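Side-chain contacts in YghZ aldo-keto reductase (Escherichia coli, PDB 3N6Q), which probably reduces aldehydes and ketones with a nicotinamide cofactor, as members of the aldo-keto reductase family do on their TIM-barrel scaffold: residues Glu8-Gln12 with Met13-Tyr17; Glu74-Phe77 with Gly78-Leu81; Arg304-Gln307 with Leu308-Asn311; Thr322-Leu325 with Ala326-Asp329. All coordinates share one frame; numbering follows the deposited sequence.

In the fold
All four contacts are local, between residues a few positions apart in one short run of chain, and none touches another. Interaction 1 is a turn and extended run leading into strand 15-17, partly buried and in reach of a second subunit. Interactions 2, 3 and 4 lie on helices 72-84, 305-312 and 322-334. Interaction 2 is the buried one, and its key pair is purely apolar, a leucine over a phenylalanine face. Interaction 3, partly buried, joins two amides, while interaction 4 is a surface contact of water, charge and aliphatic chain. Interactions 2 and 4 sit on opposite sides of the chain's centre, their own centres about 42 Å apart.

Interaction 1 of 4, residues Glu8-Gln12 with Met13-Tyr17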
loop_
_atom_site.group_PDB
_atom_site.type_symbol
_atom_site.label_atom_id
_atom_site.label_comp_id
_atom_site.label_asym_id
_atom_site.label_seq_id
_atom_site.Cartn_x
_atom_site.Cartn_y
_atom_site.Cartn_z
ATOM N N GLU B 8 24.513 -29.882 -9.807
ATOM C CA GLU B 8 25.490 -29.170 -10.627
ATOM C C GLU B 8 24.828 -28.183 -11.606
ATOM O O GLU B 8 25.516 -27.580 -12.450
ATOM C CB GLU B 8 26.314 -30.200 -11.446
ATOM C CG GLU B 8 27.173 -31.165 -10.570
ATOM C CD GLU B 8 27.950 -30.412 -9.500
ATOM O OE1 GLU B 8 28.592 -29.397 -9.846
ATOM O OE2 GLU B 8 27.880 -30.788 -8.299
ATOM N N ARG B 9 23.533 -27.903 -11.399
ATOM C CA ARG B 9 22.768 -27.081 -12.365
ATOM C C ARG B 9 23.318 -25.696 -12.632
ATOM O O ARG B 9 23.034 -25.138 -13.705
ATOM C CB ARG B 9 21.253 -27.003 -11.947
ATOM C CG ARG B 9 20.975 -26.281 -10.601
ATOM C CD ARG B 9 19.535 -26.587 -10.155
ATOM N NE ARG B 9 19.245 -26.020 -8.845
ATOM C CZ ARG B 9 19.514 -26.614 -7.687
ATOM N NH1 ARG B 9 20.173 -27.776 -7.666
ATOM N NH2 ARG B 9 19.193 -26.012 -6.553
ATOM N N TYR B 10 23.957 -25.070 -11.649
ATOM C CA TYR B 10 24.465 -23.710 -11.826
ATOM C C TYR B 10 25.911 -23.654 -12.363
ATOM O O TYR B 10 26.494 -22.566 -12.472
ATOM C CB TYR B 10 24.350 -22.913 -10.517
ATOM C CG TYR B 10 22.900 -22.823 -10.057
ATOM C CD1 TYR B 10 21.944 -22.294 -10.908
ATOM C CD2 TYR B 10 22.495 -23.328 -8.822
ATOM C CE1 TYR B 10 20.574 -22.196 -10.519
ATOM C CE2 TYR B 10 21.101 -23.289 -8.438
ATOM C CZ TYR B 10 20.177 -22.712 -9.310
ATOM O OH TYR B 10 18.827 -22.608 -8.949
ATOM N N GLY B 11 26.454 -24.808 -12.727
ATOM C CA GLY B 11 27.898 -24.921 -12.934
ATOM C C GLY B 11 28.344 -24.510 -14.322
ATOM O O GLY B 11 29.489 -24.099 -14.489
ATOM N N GLN B 12 27.489 -24.682 -15.325
ATOM C CA GLN B 12 27.879 -24.417 -16.707
ATOM C C GLN B 12 27.052 -23.353 -17.451
ATOM O O GLN B 12 27.548 -22.742 -18.423
ATOM C CB GLN B 12 27.816 -25.706 -17.525
ATOM C CG GLN B 12 28.938 -26.670 -17.107
ATOM C CD GLN B 12 28.887 -27.967 -17.830
ATOM O OE1 GLN B 12 27.858 -28.663 -17.831
ATOM N NE2 GLN B 12 30.015 -28.339 -18.435
ATOM N N MET B 13 25.820 -23.110 -16.993
ATOM C CA MET B 13 24.999 -22.069 -17.629
ATOM C C MET B 13 25.647 -20.697 -17.454
ATOM O O MET B 13 26.255 -20.365 -16.393
ATOM C CB MET B 13 23.525 -22.077 -17.080
ATOM C CG MET B 13 22.641 -20.962 -17.675
ATOM S SD MET B 13 22.313 -20.904 -19.431
ATOM C CE MET B 13 21.796 -22.559 -19.816
ATOM N N GLN B 14 25.536 -19.896 -18.500
ATOM C CA GLN B 14 25.939 -18.498 -18.448
ATOM C C GLN B 14 24.718 -17.646 -18.033
ATOM O O GLN B 14 23.638 -17.801 -18.600
ATOM C CB GLN B 14 26.373 -18.058 -19.851
ATOM C CG GLN B 14 26.854 -16.588 -19.892
ATOM C CD GLN B 14 27.303 -16.138 -21.282
ATOM O OE1 GLN B 14 26.539 -15.535 -22.022
ATOM N NE2 GLN B 14 28.543 -16.492 -21.665
ATOM N N TYR B 15 24.934 -16.748 -17.084
ATOM C CA TYR B 15 23.924 -15.794 -16.633
ATOM C C TYR B 15 24.353 -14.391 -17.037
ATOM O O TYR B 15 25.552 -14.051 -16.965
ATOM C CB TYR B 15 23.819 -15.881 -15.126
ATOM C CG TYR B 15 23.320 -17.284 -14.751
ATOM C CD1 TYR B 15 21.927 -17.581 -14.780
ATOM C CD2 TYR B 15 24.224 -18.310 -14.408
ATOM C CE1 TYR B 15 21.464 -18.901 -14.580
ATOM C CE2 TYR B 15 23.765 -19.628 -14.136
ATOM C CZ TYR B 15 22.384 -19.906 -14.214
ATOM O OH TYR B 15 21.929 -21.187 -13.982
ATOM N N ARG B 16 23.380 -13.580 -17.435
ATOM C CA ARG B 16 23.630 -12.188 -17.839
ATOM C C ARG B 16 22.771 -11.264 -17.030
ATOM O O ARG B 16 21.528 -11.506 -16.927
ATOM C CB ARG B 16 23.262 -12.027 -19.316
ATOM C CG ARG B 16 24.148 -12.923 -20.222
ATOM C CD ARG B 16 23.859 -12.611 -21.713
ATOM N NE ARG B 16 24.851 -13.340 -22.514
ATOM C CZ ARG B 16 25.269 -12.989 -23.721
ATOM N NH1 ARG B 16 24.712 -11.946 -24.366
ATOM N NH2 ARG B 16 26.239 -13.720 -24.296
ATOM N N TYR B 17 23.385 -10.199 -16.481
ATOM C CA TYR B 17 22.603 -9.143 -15.831
ATOM C C TYR B 17 21.651 -8.553 -16.816
ATOM O O TYR B 17 22.015 -8.253 -17.955
ATOM C CB TYR B 17 23.502 -8.035 -15.220
ATOM C CG TYR B 17 24.184 -8.519 -13.982
ATOM C CD1 TYR B 17 23.578 -8.378 -12.754
ATOM C CD2 TYR B 17 25.405 -9.211 -14.049
ATOM C CE1 TYR B 17 24.169 -8.928 -11.580
ATOM C CE2 TYR B 17 26.034 -9.706 -12.885
ATOM C CZ TYR B 17 25.408 -9.561 -11.672
ATOM O OH TYR B 17 25.996 -10.045 -10.540
HETATM O O HOH W 1 27.704 -21.094 -14.342
#
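Residues 8-12 and 13-17 run on without a break: a type I beta turn from Glu-8 to Gly-11, closed by Gly-11 N to Glu-8 O at 2.9 Å, leads through Gln-12 and Met-13 into strand 15-17. Between turn and strand no direct hydrogen bond forms. A water does the joining, donating to Tyr-10 O at 2.7 Å and to Met-13 O at 2.6 Å, so two backbone carbonyls that could not bond each other share one donor.

On the side-chain level, Tyr-15 reaches back to Tyr-10. Its OH lies in the plane of the Tyr-10 ring, at the edge, 3.3 Å from CD1, and Tyr-15 CZ follows at 4.1 Å from the same carbon. That is an edge contact of a hydroxyl with a ring C-H, not a stack. The Tyr-10 ring carries Arg-9 CG over the centre of one face, 3.6 Å above the plane. Met-13 CG does a similar job for Tyr-15, also 3.6 Å above its ring but displaced toward the rim; a chi1 of 178°, with CG opposite the methionine's own backbone N, carries it over that face.

Strand 15-17 pairs antiparallel with strand 24-31, which itself pairs in parallel with 59-61 and 297-300; 15-17 is thus an addition to the barrel ring. Pro-104, Gly-105 and Pro-106 of the second subunit pack on Arg-9, Tyr-10 and Tyr-15 respectively.

Both phenol oxygens have polar partners elsewhere: Tyr-15 OH bonds Gly-56 O, while Tyr-10 OH shares Glu-91 OE1 with Arg-9. The tyrosine pair therefore meets through van der Waals contact, with its hydroxyls spent on tying the N-terminal run to the loops that precede strands 59-61 and 93-98.

Interaction 2 of 4, residues Glu74-Phe77 with Gly78-Leu81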
loop_
_atom_site.group_PDB
_atom_site.type_symbol
_atom_site.label_atom_id
_atom_site.label_comp_id
_atom_site.label_asym_id
_atom_site.label_seq_id
_atom_site.Cartn_x
_atom_site.Cartn_y
_atom_site.Cartn_z
ATOM N N GLU B 74 -0.421 -21.636 -18.046
ATOM C CA GLU B 74 -0.271 -21.198 -16.670
ATOM C C GLU B 74 -0.769 -22.258 -15.664
ATOM O O GLU B 74 -0.157 -22.423 -14.614
ATOM C CB GLU B 74 -1.116 -19.931 -16.478
ATOM C CG GLU B 74 -0.258 -18.678 -16.988
ATOM C CD GLU B 74 -1.063 -17.412 -16.920
ATOM O OE1 GLU B 74 -2.330 -17.536 -16.815
ATOM O OE2 GLU B 74 -0.459 -16.300 -16.960
ATOM N N GLU B 75 -1.969 -22.790 -15.912
ATOM C CA GLU B 75 -2.503 -23.852 -14.986
ATOM C C GLU B 75 -1.569 -25.072 -14.867
ATOM O O GLU B 75 -1.299 -25.570 -13.763
ATOM C CB GLU B 75 -3.844 -24.367 -15.507
ATOM C CG GLU B 75 -4.905 -23.355 -15.464
ATOM C CD GLU B 75 -6.268 -23.876 -15.972
ATOM O OE1 GLU B 75 -6.353 -24.931 -16.615
ATOM O OE2 GLU B 75 -7.277 -23.173 -15.736
ATOM N N ASN B 76 -1.060 -25.521 -16.006
ATOM C CA ASN B 76 -0.203 -26.726 -16.054
ATOM C C ASN B 76 1.103 -26.438 -15.398
ATOM O O ASN B 76 1.604 -27.203 -14.548
ATOM C CB ASN B 76 0.001 -27.182 -17.503
ATOM C CG ASN B 76 -1.179 -27.926 -18.050
ATOM O OD1 ASN B 76 -1.918 -28.577 -17.284
ATOM N ND2 ASN B 76 -1.406 -27.824 -19.341
ATOM N N PHE B 77 1.671 -25.279 -15.740
ATOM C CA PHE B 77 2.825 -24.830 -14.993
ATOM C C PHE B 77 2.571 -24.742 -13.500
ATOM O O PHE B 77 3.421 -25.140 -12.670
ATOM C CB PHE B 77 3.314 -23.451 -15.525
ATOM C CG PHE B 77 4.564 -22.951 -14.866
ATOM C CD1 PHE B 77 5.821 -23.455 -15.245
ATOM C CD2 PHE B 77 4.511 -21.860 -14.005
ATOM C CE1 PHE B 77 6.999 -22.938 -14.718
ATOM C CE2 PHE B 77 5.686 -21.328 -13.471
ATOM C CZ PHE B 77 6.936 -21.884 -13.826
ATOM N N GLY B 78 1.448 -24.152 -13.107
ATOM C CA GLY B 78 1.179 -24.099 -11.652
ATOM C C GLY B 78 1.146 -25.490 -10.995
ATOM O O GLY B 78 1.607 -25.665 -9.880
ATOM N N ARG B 79 0.584 -26.451 -11.677
ATOM C CA ARG B 79 0.504 -27.821 -11.111
ATOM C C ARG B 79 1.901 -28.396 -10.953
ATOM O O ARG B 79 2.234 -29.049 -9.937
ATOM C CB ARG B 79 -0.240 -28.696 -12.090
ATOM C CG ARG B 79 -1.729 -28.380 -12.209
ATOM C CD ARG B 79 -2.414 -29.424 -13.103
ATOM N NE ARG B 79 -2.449 -30.753 -12.459
ATOM C CZ ARG B 79 -2.860 -31.878 -13.053
ATOM N NH1 ARG B 79 -3.299 -31.864 -14.315
ATOM N NH2 ARG B 79 -2.842 -33.027 -12.382
ATOM N N LEU B 80 2.702 -28.235 -12.006
ATOM C CA LEU B 80 4.073 -28.788 -11.979
ATOM C C LEU B 80 4.935 -28.081 -10.973
ATOM O O LEU B 80 5.794 -28.740 -10.319
ATOM C CB LEU B 80 4.709 -28.812 -13.377
ATOM C CG LEU B 80 3.974 -29.742 -14.334
ATOM C CD1 LEU B 80 4.534 -29.513 -15.753
ATOM C CD2 LEU B 80 4.192 -31.207 -13.908
ATOM N N LEU B 81 4.704 -26.765 -10.767
ATOM C CA LEU B 81 5.428 -26.017 -9.735
ATOM C C LEU B 81 5.132 -26.611 -8.367
ATOM O O LEU B 81 6.048 -26.788 -7.540
ATOM C CB LEU B 81 5.027 -24.549 -9.695
ATOM C CG LEU B 81 5.518 -23.423 -10.587
ATOM C CD1 LEU B 81 5.160 -22.084 -9.817
ATOM C CD2 LEU B 81 7.057 -23.580 -10.813
#
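Leu-81 lies over one face of the Phe-77 ring, one helical turn on. Its CG makes a CH-pi contact 3.9 Å from the ring centroid, 25° off the normal, and its CD2 comes within 3.5 Å of Phe-77 CZ, so the leucine covers the CE2-CZ side of the ring more than its middle. Phe-77 gets there because its CG stands opposite the backbone N (chi1 -176°), swinging the ring along the helix toward the next turn. An alanine at Phe-77 would take away that face and is likely to leave a gap beneath Leu-81 and beside Ile-94.

The backbone fixes the spacing: Leu-81 N donates to Phe-77 O at 2.8 Å, and Gly-78 N to Glu-74 O at 2.8 Å. This is helix 72-84 of the beta-alpha-beta unit between strands 59-61 and 93-98 of the TIM barrel, and the phenylalanine and leucine both rest on Ile-94 of the latter strand. Met-127 from helix 113-127 also packs on Phe-77. On another flank Leu-80 meets Leu-42, Arg-46 and Leu-49 of helix 42-54, while Asn-76 ND2 donates to Phe-36 O. Further out, the buried Glu-74 carboxylate is held by Arg-126, Thr-96 and Ser-123.

Interaction 3 of 4, residues Arg304-Gln307 with Leu308-Asn311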
loop_
_atom_site.group_PDB
_atom_site.type_symbol
_atom_site.label_atom_id
_atom_site.label_comp_id
_atom_site.label_asym_id
_atom_site.label_seq_id
_atom_site.Cartn_x
_atom_site.Cartn_y
_atom_site.Cartn_z
ATOM N N ARG B 304 10.795 -30.933 -26.446
ATOM C CA ARG B 304 11.294 -32.144 -25.761
ATOM C C ARG B 304 12.580 -31.858 -25.042
ATOM O O ARG B 304 13.299 -30.940 -25.420
ATOM C CB ARG B 304 11.534 -33.270 -26.763
ATOM C CG ARG B 304 12.388 -32.856 -27.921
ATOM C CD ARG B 304 12.174 -33.826 -29.102
ATOM N NE ARG B 304 12.870 -35.074 -28.832
ATOM C CZ ARG B 304 13.995 -35.464 -29.429
ATOM N NH1 ARG B 304 14.523 -34.739 -30.410
ATOM N NH2 ARG B 304 14.581 -36.600 -29.060
ATOM N N ALA B 305 12.921 -32.688 -24.060
ATOM C CA ALA B 305 14.109 -32.433 -23.221
ATOM C C ALA B 305 15.376 -32.293 -24.057
ATOM O O ALA B 305 16.187 -31.408 -23.814
ATOM C CB ALA B 305 14.282 -33.524 -22.173
ATOM N N GLU B 306 15.513 -33.132 -25.087
ATOM C CA GLU B 306 16.750 -33.212 -25.874
ATOM C C GLU B 306 17.065 -31.893 -26.553
ATOM O O GLU B 306 18.237 -31.569 -26.785
ATOM C CB GLU B 306 16.611 -34.275 -26.984
ATOM C CG GLU B 306 16.627 -35.719 -26.499
ATOM C CD GLU B 306 15.366 -36.135 -25.725
ATOM O OE1 GLU B 306 14.283 -35.496 -25.867
ATOM O OE2 GLU B 306 15.481 -37.098 -24.920
ATOM N N GLN B 307 16.013 -31.192 -26.983
ATOM C CA GLN B 307 16.206 -29.934 -27.664
ATOM C C GLN B 307 16.945 -28.966 -26.768
ATOM O O GLN B 307 17.805 -28.219 -27.250
ATOM C CB GLN B 307 14.886 -29.278 -28.116
ATOM C CG GLN B 307 15.211 -28.023 -28.958
ATOM C CD GLN B 307 14.003 -27.159 -29.343
ATOM O OE1 GLN B 307 12.873 -27.652 -29.409
ATOM N NE2 GLN B 307 14.262 -25.872 -29.684
ATOM N N LEU B 308 16.623 -28.972 -25.465
ATOM C CA LEU B 308 17.280 -28.062 -24.530
ATOM C C LEU B 308 18.761 -28.417 -24.423
ATOM O O LEU B 308 19.608 -27.538 -24.479
ATOM C CB LEU B 308 16.642 -28.103 -23.141
ATOM C CG LEU B 308 15.188 -27.600 -23.126
ATOM C CD1 LEU B 308 14.608 -27.861 -21.712
ATOM C CD2 LEU B 308 15.206 -26.078 -23.468
ATOM N N GLU B 309 19.060 -29.711 -24.278
ATOM C CA GLU B 309 20.457 -30.141 -24.200
ATOM C C GLU B 309 21.226 -29.628 -25.442
ATOM O O GLU B 309 22.311 -29.117 -25.328
ATOM C CB GLU B 309 20.546 -31.668 -24.052
ATOM C CG GLU B 309 19.745 -32.190 -22.844
ATOM C CD GLU B 309 19.813 -33.733 -22.632
ATOM O OE1 GLU B 309 20.273 -34.148 -21.543
ATOM O OE2 GLU B 309 19.396 -34.529 -23.521
ATOM N N GLU B 310 20.631 -29.714 -26.621
ATOM C CA GLU B 310 21.320 -29.341 -27.846
ATOM C C GLU B 310 21.476 -27.826 -27.893
ATOM O O GLU B 310 22.554 -27.278 -28.202
ATOM C CB GLU B 310 20.510 -29.824 -29.044
ATOM C CG GLU B 310 21.265 -29.876 -30.384
ATOM C CD GLU B 310 21.184 -28.564 -31.209
ATOM O OE1 GLU B 310 20.994 -27.462 -30.625
ATOM O OE2 GLU B 310 21.324 -28.644 -32.455
ATOM N N ASN B 311 20.419 -27.116 -27.524
ATOM C CA ASN B 311 20.469 -25.609 -27.681
ATOM C C ASN B 311 21.473 -24.901 -26.740
ATOM O O ASN B 311 22.159 -23.922 -27.108
ATOM C CB ASN B 311 19.064 -25.043 -27.474
ATOM C CG ASN B 311 18.144 -25.250 -28.677
ATOM O OD1 ASN B 311 16.941 -25.016 -28.556
ATOM N ND2 ASN B 311 18.659 -25.784 -29.783
#
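Gln-307 and Asn-311 join their side-chain amides across one turn of helix 305-312, which follows strand 297-300 of the TIM barrel. Gln-307 NE2 donates to Asn-311 OD1 at 3.0 Å with an N-H...O angle of 153°. The two amide planes stand 84° apart, and the donor is tilted modestly from the asparagine's carbonyl plane. Gln-307 can span the turn because its chain is extended from a CG placed opposite the backbone N (chi1 -174°), which also brings CG within 3.5 Å of Asn-311 OD1.

The other half of the asparagine amide is used as well: Asn-311 ND2 donates to Glu-310 OE1 at 3.0 Å, meeting that oxygen from above the carboxylate plane. Glu-310 OE2, in turn, is bonded to Ser-280. A leucine in place of Asn-311 would probably leave Gln-307 NE2 without this acceptor and Glu-310 OE1 without this donor.

Among backbone donors, Glu-310 N and Asn-311 N make regular bonds to Glu-306 O and Gln-307 O, whereas Ala-305 O receives only weak ones, from Leu-308 N and Glu-309 N. Glu-309 OE1 forms a salt bridge with Lys-51 of helix 42-54, which probably eases the proximity of Glu-306 OE2, 4.9 Å from Glu-309 OE2. Just before the helix, Arg-304 NE makes a salt bridge to Glu-306 OE1 at 3.3 Å, and Glu-306 CB sits 3.7 Å above the guanidinium plane, toward its rim.

Interaction 4 of 4, residues Thr322-Leu325 with Ala326-Asp329; sequences TKEL and AQID
Leu-325 O takes two donors across this turn of helix 322-334: the backbone N of Asp-329 at 3.1 Å, and a water at 2.8 Å. The same water gives its other hydrogen to Asp-329 OD1 at 2.7 Å, bridging the carbonyl to the carboxylate one turn on. Asp-329 OD1 also forms a salt bridge with Arg-201, so the water and the arginine share one oxygen. Glu-324 spends its carboxylate on partners outside 322-329, OE2 on Arg-277 and OE1 on the backbone N of Ser-321, just before the helix starts.

Alongside the polar groups, the fully extended Lys-323 chain lies across Gln-327 in one of the two conformers modelled for the glutamine, so that contact is tentative. Inward, Ile-328 is the buried residue, packed against Leu-270 and Met-273 of helix 261-276 and Trp-288 of helix 281-289; Leu-325 shares the tryptophan.

Across the contact, then, the side-chain polar link is the water between Leu-325 O and Asp-329 OD1, added to the four helical backbone bonds from Ala-326, Gln-327, Ile-328 and Asp-329. Glu-324 instead ties the helix start to its surroundings, and the negative charges of both acids are probably stabilised by their arginines.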
loop_
_atom_site.group_PDB
_atom_site.type_symbol
_atom_site.label_atom_id
_atom_site.label_comp_id
_atom_site.label_asym_id
_atom_site.label_seq_id
_atom_site.Cartn_x
_atom_site.Cartn_y
_atom_site.Cartn_z
ATOM N N THR B 322 34.530 -10.897 -38.162
ATOM C CA THR B 322 33.936 -9.928 -39.039
ATOM C C THR B 322 33.587 -10.505 -40.406
ATOM O O THR B 322 32.498 -10.238 -40.944
ATOM C CB THR B 322 34.891 -8.726 -39.185
ATOM O OG1 THR B 322 34.941 -8.049 -37.921
ATOM C CG2 THR B 322 34.402 -7.829 -40.216
ATOM N N LYS B 323 34.465 -11.345 -40.953
ATOM C CA LYS B 323 34.211 -11.958 -42.243
ATOM C C LYS B 323 32.932 -12.853 -42.191
ATOM O O LYS B 323 32.165 -12.892 -43.151
ATOM C CB LYS B 323 35.403 -12.852 -42.602
ATOM C CG LYS B 323 35.315 -13.510 -43.977
ATOM C CD LYS B 323 36.616 -14.296 -44.269
ATOM C CE LYS B 323 36.633 -14.811 -45.701
ATOM N NZ LYS B 323 37.822 -15.677 -45.868
ATOM N N GLU B 324 32.819 -13.651 -41.129
ATOM C CA GLU B 324 31.676 -14.556 -40.938
ATOM C C GLU B 324 30.401 -13.749 -40.834
ATOM O O GLU B 324 29.391 -14.085 -41.466
ATOM C CB GLU B 324 31.822 -15.335 -39.618
ATOM C CG GLU B 324 32.606 -16.585 -39.707
ATOM C CD GLU B 324 32.667 -17.308 -38.345
ATOM O OE1 GLU B 324 33.069 -16.682 -37.357
ATOM O OE2 GLU B 324 32.338 -18.500 -38.297
ATOM N N LEU B 325 30.417 -12.693 -40.031
ATOM C CA LEU B 325 29.219 -11.855 -39.902
ATOM C C LEU B 325 28.731 -11.260 -41.244
ATOM O O LEU B 325 27.513 -11.222 -41.527
ATOM C CB LEU B 325 29.414 -10.764 -38.835
ATOM C CG LEU B 325 29.587 -11.300 -37.403
ATOM C CD1 LEU B 325 29.872 -10.089 -36.488
ATOM C CD2 LEU B 325 28.196 -12.043 -36.988
ATOM N N ALA B 326 29.690 -10.785 -42.062
ATOM C CA ALA B 326 29.399 -10.201 -43.330
ATOM C C ALA B 326 28.888 -11.281 -44.279
ATOM O O ALA B 326 27.953 -11.050 -45.050
ATOM C CB ALA B 326 30.697 -9.545 -43.927
ATOM N N GLN B 327 29.440 -12.478 -44.184
ATOM C CA GLN B 327 29.050 -13.613 -45.031
ATOM C C GLN B 327 27.598 -14.075 -44.687
ATOM O O GLN B 327 26.780 -14.397 -45.568
ATOM C CB GLN B 327 30.039 -14.772 -44.832
ATOM C CG GLN B 327 31.388 -14.661 -45.599
ATOM C CD GLN B 327 32.420 -15.758 -45.279
ATOM O OE1 GLN B 327 32.504 -16.272 -44.149
ATOM N NE2 GLN B 327 33.261 -16.068 -46.270
ATOM N N ILE B 328 27.324 -14.138 -43.401
ATOM C CA ILE B 328 25.955 -14.458 -42.929
ATOM C C ILE B 328 24.963 -13.443 -43.523
ATOM O O ILE B 328 23.986 -13.826 -44.173
ATOM C CB ILE B 328 25.908 -14.431 -41.384
ATOM C CG1 ILE B 328 26.596 -15.705 -40.861
ATOM C CG2 ILE B 328 24.355 -14.276 -40.862
ATOM C CD1 ILE B 328 26.894 -15.698 -39.329
ATOM N N ASP B 329 25.245 -12.151 -43.383
ATOM C CA ASP B 329 24.343 -11.138 -43.952
ATOM C C ASP B 329 24.198 -11.243 -45.458
ATOM O O ASP B 329 23.113 -11.046 -46.024
ATOM C CB ASP B 329 24.777 -9.725 -43.590
ATOM C CG ASP B 329 24.560 -9.407 -42.120
ATOM O OD1 ASP B 329 24.020 -10.275 -41.382
ATOM O OD2 ASP B 329 24.988 -8.315 -41.700
HETATM O O HOH W 2 25.674 -11.087 -39.367
#